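Local atomic coordinates of putative peroxiredoxin MT2298 (Mycobacterium tuberculosis, PDB entry 5C04), a protein that probably reduces hydrogen peroxide and organic hydroperoxides with a reactive thiol as a mycoredoxin-dependent peroxiredoxin, and is thought to protect the cell against oxidative stress. Residues A[28-39]-A[114-125]. The protein carries 1 engineered substitution. Numbering follows the deposited sequence. Where two conformers were deposited one is given.
Sequences RGAKNVLLVFHP and IANRGTFVVDRS. Engineered in segment 28-39: His-38 (natural residue Phe).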
ATOM      1  N   ARG A  28      20.107 -19.175   6.100  1.00 40.58           N
ATOM      2  CA  ARG A  28      21.028 -19.653   7.138  1.00 44.48           C
ATOM      3  C   ARG A  28      21.999 -20.677   6.603  1.00 44.46           C
ATOM      4  O   ARG A  28      21.627 -21.562   5.832  1.00 43.96           O
ATOM      5  CB  ARG A  28      20.296 -20.227   8.340  1.00 46.66           C
ATOM      6  CG  ARG A  28      19.798 -19.150   9.277  1.00 47.58           C
ATOM      7  CD  ARG A  28      19.604 -19.715  10.664  1.00 50.52           C
ATOM      8  NE  ARG A  28      18.837 -18.803  11.501  1.00 50.22           N
ATOM      9  CZ  ARG A  28      18.498 -19.054  12.760  1.00 52.09           C
ATOM     10  NH1 ARG A  28      18.857 -20.197  13.326  1.00 53.45           N
ATOM     11  NH2 ARG A  28      17.795 -18.162  13.452  1.00 51.52           N
ATOM     12  N   GLY A  29      23.252 -20.516   7.019  1.00 45.46           N
ATOM     13  CA  GLY A  29      24.343 -21.388   6.610  1.00 46.16           C
ATOM     14  C   GLY A  29      24.899 -21.069   5.235  1.00 46.54           C
ATOM     15  O   GLY A  29      25.917 -21.644   4.844  1.00 49.78           O
ATOM     16  N   ALA A  30      24.262 -20.146   4.507  1.00 44.06           N
ATOM     17  CA  ALA A  30      24.630 -19.860   3.119  1.00 42.59           C
ATOM     18  C   ALA A  30      25.050 -18.404   2.905  1.00 40.96           C
ATOM     19  O   ALA A  30      26.124 -18.134   2.374  1.00 39.49           O
ATOM     20  CB  ALA A  30      23.468 -20.207   2.200  1.00 43.06           C
ATOM     21  N   LYS A  31      24.196 -17.465   3.307  1.00 37.96           N
ATOM     22  CA  LYS A  31      24.431 -16.047   3.053  1.00 35.88           C
ATOM     23  C   LYS A  31      24.180 -15.154   4.260  1.00 33.27           C
ATOM     24  O   LYS A  31      23.288 -15.419   5.080  1.00 33.18           O
ATOM     25  CB  LYS A  31      23.551 -15.590   1.895  1.00 37.10           C
ATOM     26  CG  LYS A  31      23.863 -16.280   0.579  1.00 39.85           C
ATOM     27  CD  LYS A  31      22.992 -15.745  -0.540  1.00 41.69           C
ATOM     28  CE  LYS A  31      23.070 -16.608  -1.786  1.00 43.89           C
ATOM     29  NZ  LYS A  31      24.360 -16.395  -2.494  1.00 45.26           N
ATOM     30  N   ASN A  32      24.973 -14.088   4.346  1.00 32.05           N
ATOM     31  CA  ASN A  32      24.645 -12.926   5.159  1.00 31.38           C
ATOM     32  C   ASN A  32      23.530 -12.163   4.452  1.00 30.01           C
ATOM     33  O   ASN A  32      23.520 -12.066   3.219  1.00 31.02           O
ATOM     34  CB  ASN A  32      25.864 -12.027   5.365  1.00 30.77           C
ATOM     35  CG  ASN A  32      27.041 -12.791   5.933  1.00 32.14           C
ATOM     36  OD1 ASN A  32      26.930 -13.369   7.013  1.00 32.87           O
ATOM     37  ND2 ASN A  32      28.148 -12.828   5.197  1.00 33.65           N
ATOM     38  N   VAL A  33      22.615 -11.623   5.239  1.00 27.35           N
ATOM     39  CA  VAL A  33      21.430 -10.956   4.691  1.00 26.70           C
ATOM     40  C   VAL A  33      21.372  -9.512   5.142  1.00 25.70           C
ATOM     41  O   VAL A  33      21.344  -9.223   6.345  1.00 25.43           O
ATOM     42  CB  VAL A  33      20.132 -11.678   5.086  1.00 27.02           C
ATOM     43  CG1 VAL A  33      18.929 -11.027   4.393  1.00 26.11           C
ATOM     44  CG2 VAL A  33      20.163 -13.162   4.746  1.00 28.18           C
ATOM     45  N   LEU A  34      21.270  -8.619   4.156  1.00 24.41           N
ATOM     46  CA  LEU A  34      21.040  -7.201   4.377  1.00 23.84           C
ATOM     47  C   LEU A  34      19.530  -6.982   4.285  1.00 22.48           C
ATOM     48  O   LEU A  34      18.927  -7.256   3.233  1.00 22.87           O
ATOM     49  CB  LEU A  34      21.722  -6.360   3.302  1.00 23.90           C
ATOM     50  CG  LEU A  34      21.560  -4.848   3.413  1.00 23.73           C
ATOM     51  CD1 LEU A  34      22.262  -4.261   4.622  1.00 24.76           C
ATOM     52  CD2 LEU A  34      22.031  -4.177   2.133  1.00 24.87           C
ATOM     53  N   LEU A  35      18.965  -6.512   5.382  1.00 21.48           N
ATOM     54  CA  LEU A  35      17.524  -6.141   5.444  1.00 20.45           C
ATOM     55  C   LEU A  35      17.402  -4.637   5.382  1.00 20.32           C
ATOM     56  O   LEU A  35      17.877  -3.932   6.292  1.00 21.56           O
ATOM     57  CB  LEU A  35      16.898  -6.615   6.752  1.00 22.14           C
ATOM     58  CG  LEU A  35      16.985  -8.118   7.031  1.00 23.57           C
ATOM     59  CD1 LEU A  35      16.336  -8.443   8.358  1.00 24.73           C
ATOM     60  CD2 LEU A  35      16.366  -8.931   5.910  1.00 24.21           C
ATOM     61  N   VAL A  36      16.787  -4.138   4.297  1.00 18.77           N
ATOM     62  CA  VAL A  36      16.599  -2.698   4.096  1.00 18.69           C
ATOM     63  C   VAL A  36      15.098  -2.371   4.249  1.00 18.31           C
ATOM     64  O   VAL A  36      14.308  -2.446   3.292  1.00 18.97           O
ATOM     65  CB  VAL A  36      17.141  -2.220   2.728  1.00 18.40           C
ATOM     66  CG1 VAL A  36      16.995  -0.702   2.604  1.00 18.85           C
ATOM     67  CG2 VAL A  36      18.619  -2.666   2.544  1.00 19.36           C
ATOM     68  N   PHE A  37      14.723  -2.025   5.465  1.00 17.95           N
ATOM     69  CA  PHE A  37      13.348  -1.510   5.716  1.00 17.55           C
ATOM     70  C   PHE A  37      13.258  -0.108   5.162  1.00 17.68           C
ATOM     71  O   PHE A  37      14.198   0.679   5.291  1.00 17.80           O
ATOM     72  CB  PHE A  37      13.029  -1.505   7.210  1.00 18.39           C
ATOM     73  CG  PHE A  37      12.855  -2.878   7.801  1.00 19.50           C
ATOM     74  CD1 PHE A  37      13.942  -3.595   8.300  1.00 20.47           C
ATOM     75  CD2 PHE A  37      11.595  -3.449   7.901  1.00 20.62           C
ATOM     76  CE1 PHE A  37      13.776  -4.854   8.871  1.00 21.78           C
ATOM     77  CE2 PHE A  37      11.420  -4.703   8.479  1.00 21.58           C
ATOM     78  CZ  PHE A  37      12.508  -5.403   8.945  1.00 22.54           C
ATOM     79  N   HIS A  38      12.113   0.246   4.571  1.00 17.40           N
ATOM     80  CA  HIS A  38      11.949   1.613   4.090  1.00 17.12           C
ATOM     81  C   HIS A  38      10.476   1.998   4.070  1.00 16.44           C
ATOM     82  O   HIS A  38       9.613   1.116   3.999  1.00 18.17           O
ATOM     83  CB  HIS A  38      12.610   1.826   2.735  1.00 17.79           C
ATOM     84  CG  HIS A  38      11.943   1.101   1.638  1.00 18.62           C
ATOM     85  ND1 HIS A  38      11.010   1.719   0.828  1.00 20.84           N
ATOM     86  CD2 HIS A  38      11.974  -0.201   1.262  1.00 19.83           C
ATOM     87  CE1 HIS A  38      10.538   0.838  -0.027  1.00 21.95           C
ATOM     88  NE2 HIS A  38      11.100  -0.324   0.204  1.00 21.55           N
ATOM     89  N   PRO A  39      10.195   3.308   4.158  1.00 16.70           N
ATOM     90  CA  PRO A  39       8.821   3.788   4.187  1.00 17.04           C
ATOM     91  C   PRO A  39       7.860   3.381   3.055  1.00 17.30           C
ATOM     92  O   PRO A  39       6.876   2.680   3.318  1.00 17.39           O
ATOM     93  CB  PRO A  39       9.005   5.309   4.236  1.00 17.88           C
ATOM     94  CG  PRO A  39      10.234   5.495   5.028  1.00 17.83           C
ATOM     95  CD  PRO A  39      11.129   4.322   4.667  1.00 16.99           C
ATOM     96  N   ILE A 114       4.177   3.321   8.675  1.00 19.13           N
ATOM     97  CA  ILE A 114       5.228   2.898   7.767  1.00 19.27           C
ATOM     98  C   ILE A 114       6.443   2.428   8.556  1.00 20.08           C
ATOM     99  O   ILE A 114       6.636   2.821   9.705  1.00 19.74           O
ATOM    100  CB  ILE A 114       5.649   4.062   6.834  1.00 19.94           C
ATOM    101  CG1 ILE A 114       6.082   5.286   7.675  1.00 21.67           C
ATOM    102  CG2 ILE A 114       4.557   4.380   5.835  1.00 20.61           C
ATOM    103  CD1 ILE A 114       6.519   6.502   6.903  1.00 22.64           C
ATOM    104  N   ALA A 115       7.299   1.643   7.916  1.00 18.70           N
ATOM    105  CA  ALA A 115       8.612   1.360   8.502  1.00 19.76           C
ATOM    106  C   ALA A 115       9.449   2.623   8.430  1.00 20.15           C
ATOM    107  O   ALA A 115       9.395   3.379   7.438  1.00 19.69           O
ATOM    108  CB  ALA A 115       9.298   0.218   7.776  1.00 19.71           C
ATOM    109  N   ASN A 116      10.225   2.865   9.496  1.00 20.65           N
ATOM    110  CA  ASN A 116      11.333   3.788   9.439  1.00 21.22           C
ATOM    111  C   ASN A 116      12.452   3.186   8.611  1.00 20.90           C
ATOM    112  O   ASN A 116      12.339   2.071   8.101  1.00 20.44           O
ATOM    113  CB  ASN A 116      11.805   4.129  10.880  1.00 22.89           C
ATOM    114  CG  ASN A 116      10.787   4.965  11.646  1.00 23.40           C
ATOM    115  OD1 ASN A 116      10.227   5.904  11.116  1.00 25.06           O
ATOM    116  ND2 ASN A 116      10.549   4.616  12.907  1.00 25.34           N
ATOM    117  N   ARG A 117      13.544   3.947   8.467  1.00 20.12           N
ATOM    118  CA  ARG A 117      14.684   3.502   7.673  1.00 20.08           C
ATOM    119  C   ARG A 117      15.597   2.620   8.527  1.00 20.30           C
ATOM    120  O   ARG A 117      16.703   3.019   8.929  1.00 21.08           O
ATOM    121  CB  ARG A 117      15.419   4.717   7.059  1.00 19.75           C
ATOM    122  CG  ARG A 117      14.541   5.473   6.080  1.00 19.51           C
ATOM    123  CD  ARG A 117      15.274   6.537   5.237  1.00 19.74           C
ATOM    124  NE  ARG A 117      14.264   7.385   4.629  1.00 19.68           N
ATOM    125  CZ  ARG A 117      13.500   7.048   3.592  1.00 19.26           C
ATOM    126  NH1 ARG A 117      13.737   5.941   2.924  1.00 19.17           N
ATOM    127  NH2 ARG A 117      12.470   7.833   3.253  1.00 19.60           N
ATOM    128  N   GLY A 118      15.105   1.427   8.813  1.00 20.63           N
ATOM    129  CA  GLY A 118      15.821   0.426   9.596  1.00 21.01           C
ATOM    130  C   GLY A 118      16.674  -0.425   8.685  1.00 21.23           C
ATOM    131  O   GLY A 118      16.258  -0.809   7.591  1.00 20.83           O
ATOM    132  N   THR A 119      17.893  -0.744   9.116  1.00 22.74           N
ATOM    133  CA  THR A 119      18.745  -1.615   8.330  1.00 22.32           C
ATOM    134  C   THR A 119      19.425  -2.607   9.261  1.00 23.96           C
ATOM    135  O   THR A 119      19.894  -2.220  10.328  1.00 25.60           O
ATOM    136  CB  THR A 119      19.880  -0.858   7.611  1.00 22.41           C
ATOM    137  OG1 THR A 119      19.446   0.439   7.189  1.00 23.31           O
ATOM    138  CG2 THR A 119      20.438  -1.688   6.447  1.00 22.59           C
ATOM    139  N   PHE A 120      19.487  -3.849   8.838  1.00 23.50           N
ATOM    140  CA  PHE A 120      20.150  -4.897   9.599  1.00 24.74           C
ATOM    141  C   PHE A 120      20.976  -5.751   8.693  1.00 24.62           C
ATOM    142  O   PHE A 120      20.677  -5.933   7.520  1.00 24.10           O
ATOM    143  CB  PHE A 120      19.101  -5.776  10.282  1.00 25.60           C
ATOM    144  CG  PHE A 120      18.216  -5.027  11.203  1.00 25.66           C
ATOM    145  CD1 PHE A 120      17.041  -4.472  10.717  1.00 24.27           C
ATOM    146  CD2 PHE A 120      18.514  -4.888  12.544  1.00 26.22           C
ATOM    147  CE1 PHE A 120      16.221  -3.745  11.547  1.00 25.27           C
ATOM    148  CE2 PHE A 120      17.698  -4.171  13.386  1.00 27.24           C
ATOM    149  CZ  PHE A 120      16.529  -3.607  12.886  1.00 26.36           C
ATOM    150  N   VAL A 121      22.080  -6.270   9.236  1.00 24.94           N
ATOM    151  CA  VAL A 121      22.778  -7.361   8.596  1.00 26.18           C
ATOM    152  C   VAL A 121      22.676  -8.563   9.523  1.00 28.64           C
ATOM    153  O   VAL A 121      22.961  -8.452  10.732  1.00 29.68           O
ATOM    154  CB  VAL A 121      24.241  -7.019   8.297  1.00 26.11           C
ATOM    155  CG1 VAL A 121      24.949  -8.275   7.792  1.00 27.44           C
ATOM    156  CG2 VAL A 121      24.341  -5.869   7.305  1.00 25.22           C
ATOM    157  N   VAL A 122      22.220  -9.676   8.950  1.00 28.53           N
ATOM    158  CA  VAL A 122      22.014 -10.932   9.663  1.00 31.08           C
ATOM    159  C   VAL A 122      23.091 -11.877   9.193  1.00 32.02           C
ATOM    160  O   VAL A 122      23.270 -12.092   7.988  1.00 31.79           O
ATOM    161  CB  VAL A 122      20.619 -11.551   9.361  1.00 31.32           C
ATOM    162  CG1 VAL A 122      20.395 -12.810  10.179  1.00 32.35           C
ATOM    163  CG2 VAL A 122      19.511 -10.552   9.640  1.00 30.71           C
ATOM    164  N   ASP A 123      23.841 -12.457  10.130  1.00 33.88           N
ATOM    165  CA  ASP A 123      24.919 -13.328   9.701  1.00 35.36           C
ATOM    166  C   ASP A 123      24.385 -14.718   9.356  1.00 36.53           C
ATOM    167  O   ASP A 123      23.178 -14.972   9.438  1.00 35.23           O
ATOM    168  CB  ASP A 123      26.083 -13.349  10.714  1.00 36.63           C
ATOM    169  CG  ASP A 123      25.775 -14.105  11.990  1.00 38.74           C
ATOM    170  OD1 ASP A 123      24.772 -14.846  12.085  1.00 39.05           O
ATOM    171  OD2 ASP A 123      26.605 -13.979  12.922  1.00 40.41           O
ATOM    172  N   ARG A 124      25.280 -15.633   9.001  1.00 37.03           N
ATOM    173  CA  ARG A 124      24.875 -16.952   8.519  0.50 38.73           C
ATOM    174  C   ARG A 124      24.270 -17.836   9.614  1.00 39.79           C
ATOM    175  O   ARG A 124      23.676 -18.866   9.321  1.00 42.38           O
ATOM    176  CB  ARG A 124      26.057 -17.663   7.863  0.50 40.18           C
ATOM    177  CG  ARG A 124      26.474 -17.068   6.527  0.50 39.78           C
ATOM    178  CD  ARG A 124      27.582 -17.892   5.895  0.50 41.61           C
ATOM    179  NE  ARG A 124      28.854 -17.729   6.596  0.50 42.52           N
ATOM    180  CZ  ARG A 124      29.811 -16.874   6.243  0.50 42.80           C
ATOM    181  NH1 ARG A 124      30.934 -16.810   6.947  0.50 43.84           N
ATOM    182  NH2 ARG A 124      29.656 -16.081   5.191  0.50 41.91           N
ATOM    183  N   SER A 125      24.408 -17.423  10.875  1.00 40.35           N
ATOM    184  CA  SER A 125      23.798 -18.125  11.997  1.00 43.78           C
ATOM    185  C   SER A 125      22.537 -17.424  12.515  1.00 42.29           C
ATOM    186  O   SER A 125      21.971 -17.849  13.513  1.00 42.48           O
ATOM    187  CB  SER A 125      24.796 -18.260  13.150  1.00 47.64           C
ATOM    188  OG  SER A 125      24.941 -17.023  13.833  1.00 50.39           O
TER
HETATM  189  O   HOH W   1      21.700 -15.944   7.306  1.00 35.80           O
HETATM  190  O   HOH W   2      28.230 -15.008   8.581  1.00 38.86           O
HETATM  191  O   HOH W   3       7.088   0.748   5.130  1.00 18.26           O
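Phe-37 and Phe-120 meet rim to rim on one face of the antiparallel pair formed by strands 32-37 and 117-122, their planes 84° apart and neither ring lying over the other. Phe-37 CE1 comes 3.8 Å from Phe-120 CD1, while Gly-118 O sits at the edge of the Phe-37 ring, in its plane. Farther along this face, Leu-35 CD1 leans on Val-122 CG2 at 4.0 Å. On the opposite face Leu-34 has CG anti to its backbone N (chi1 180°), and its CD1 branch reaches diagonally to Thr-119 CG2 of the neighbouring strand at 3.6 Å and also touches Val-121 CG2; Trp-145 of helix 143-150 packs against Leu-34 and Thr-119. Paired backbone bonds at Val-33/Val-122 and Leu-35/Phe-120 fix this register, and a more bent one, from Phe-37 N to Gly-118 O, follows.

Near the Asn-32 end of the pair, Asn-32 and Arg-124 are bridged by a water that donates to Asn-32 OD1 and accepts from the backbone N of Arg-124. At the other end Pro-39 crosses Arg-117 at about a right angle, placing CD over one guanidinium face, 3.5 Å from Arg-117 NH1. A salt bridge to Glu-49 and a hydrogen bond from its NH2 to Pro-136 O hold that guanidinium beside Cys-46, the probable peroxidatic cysteine. The engineered His-38 also touches Cys-46. These two neighbouring strands thus form part of the central sheet of the thioredoxin fold, with Pro-39 and Arg-117 beside Cys-46, consistent with a place at the peroxiredoxin active site.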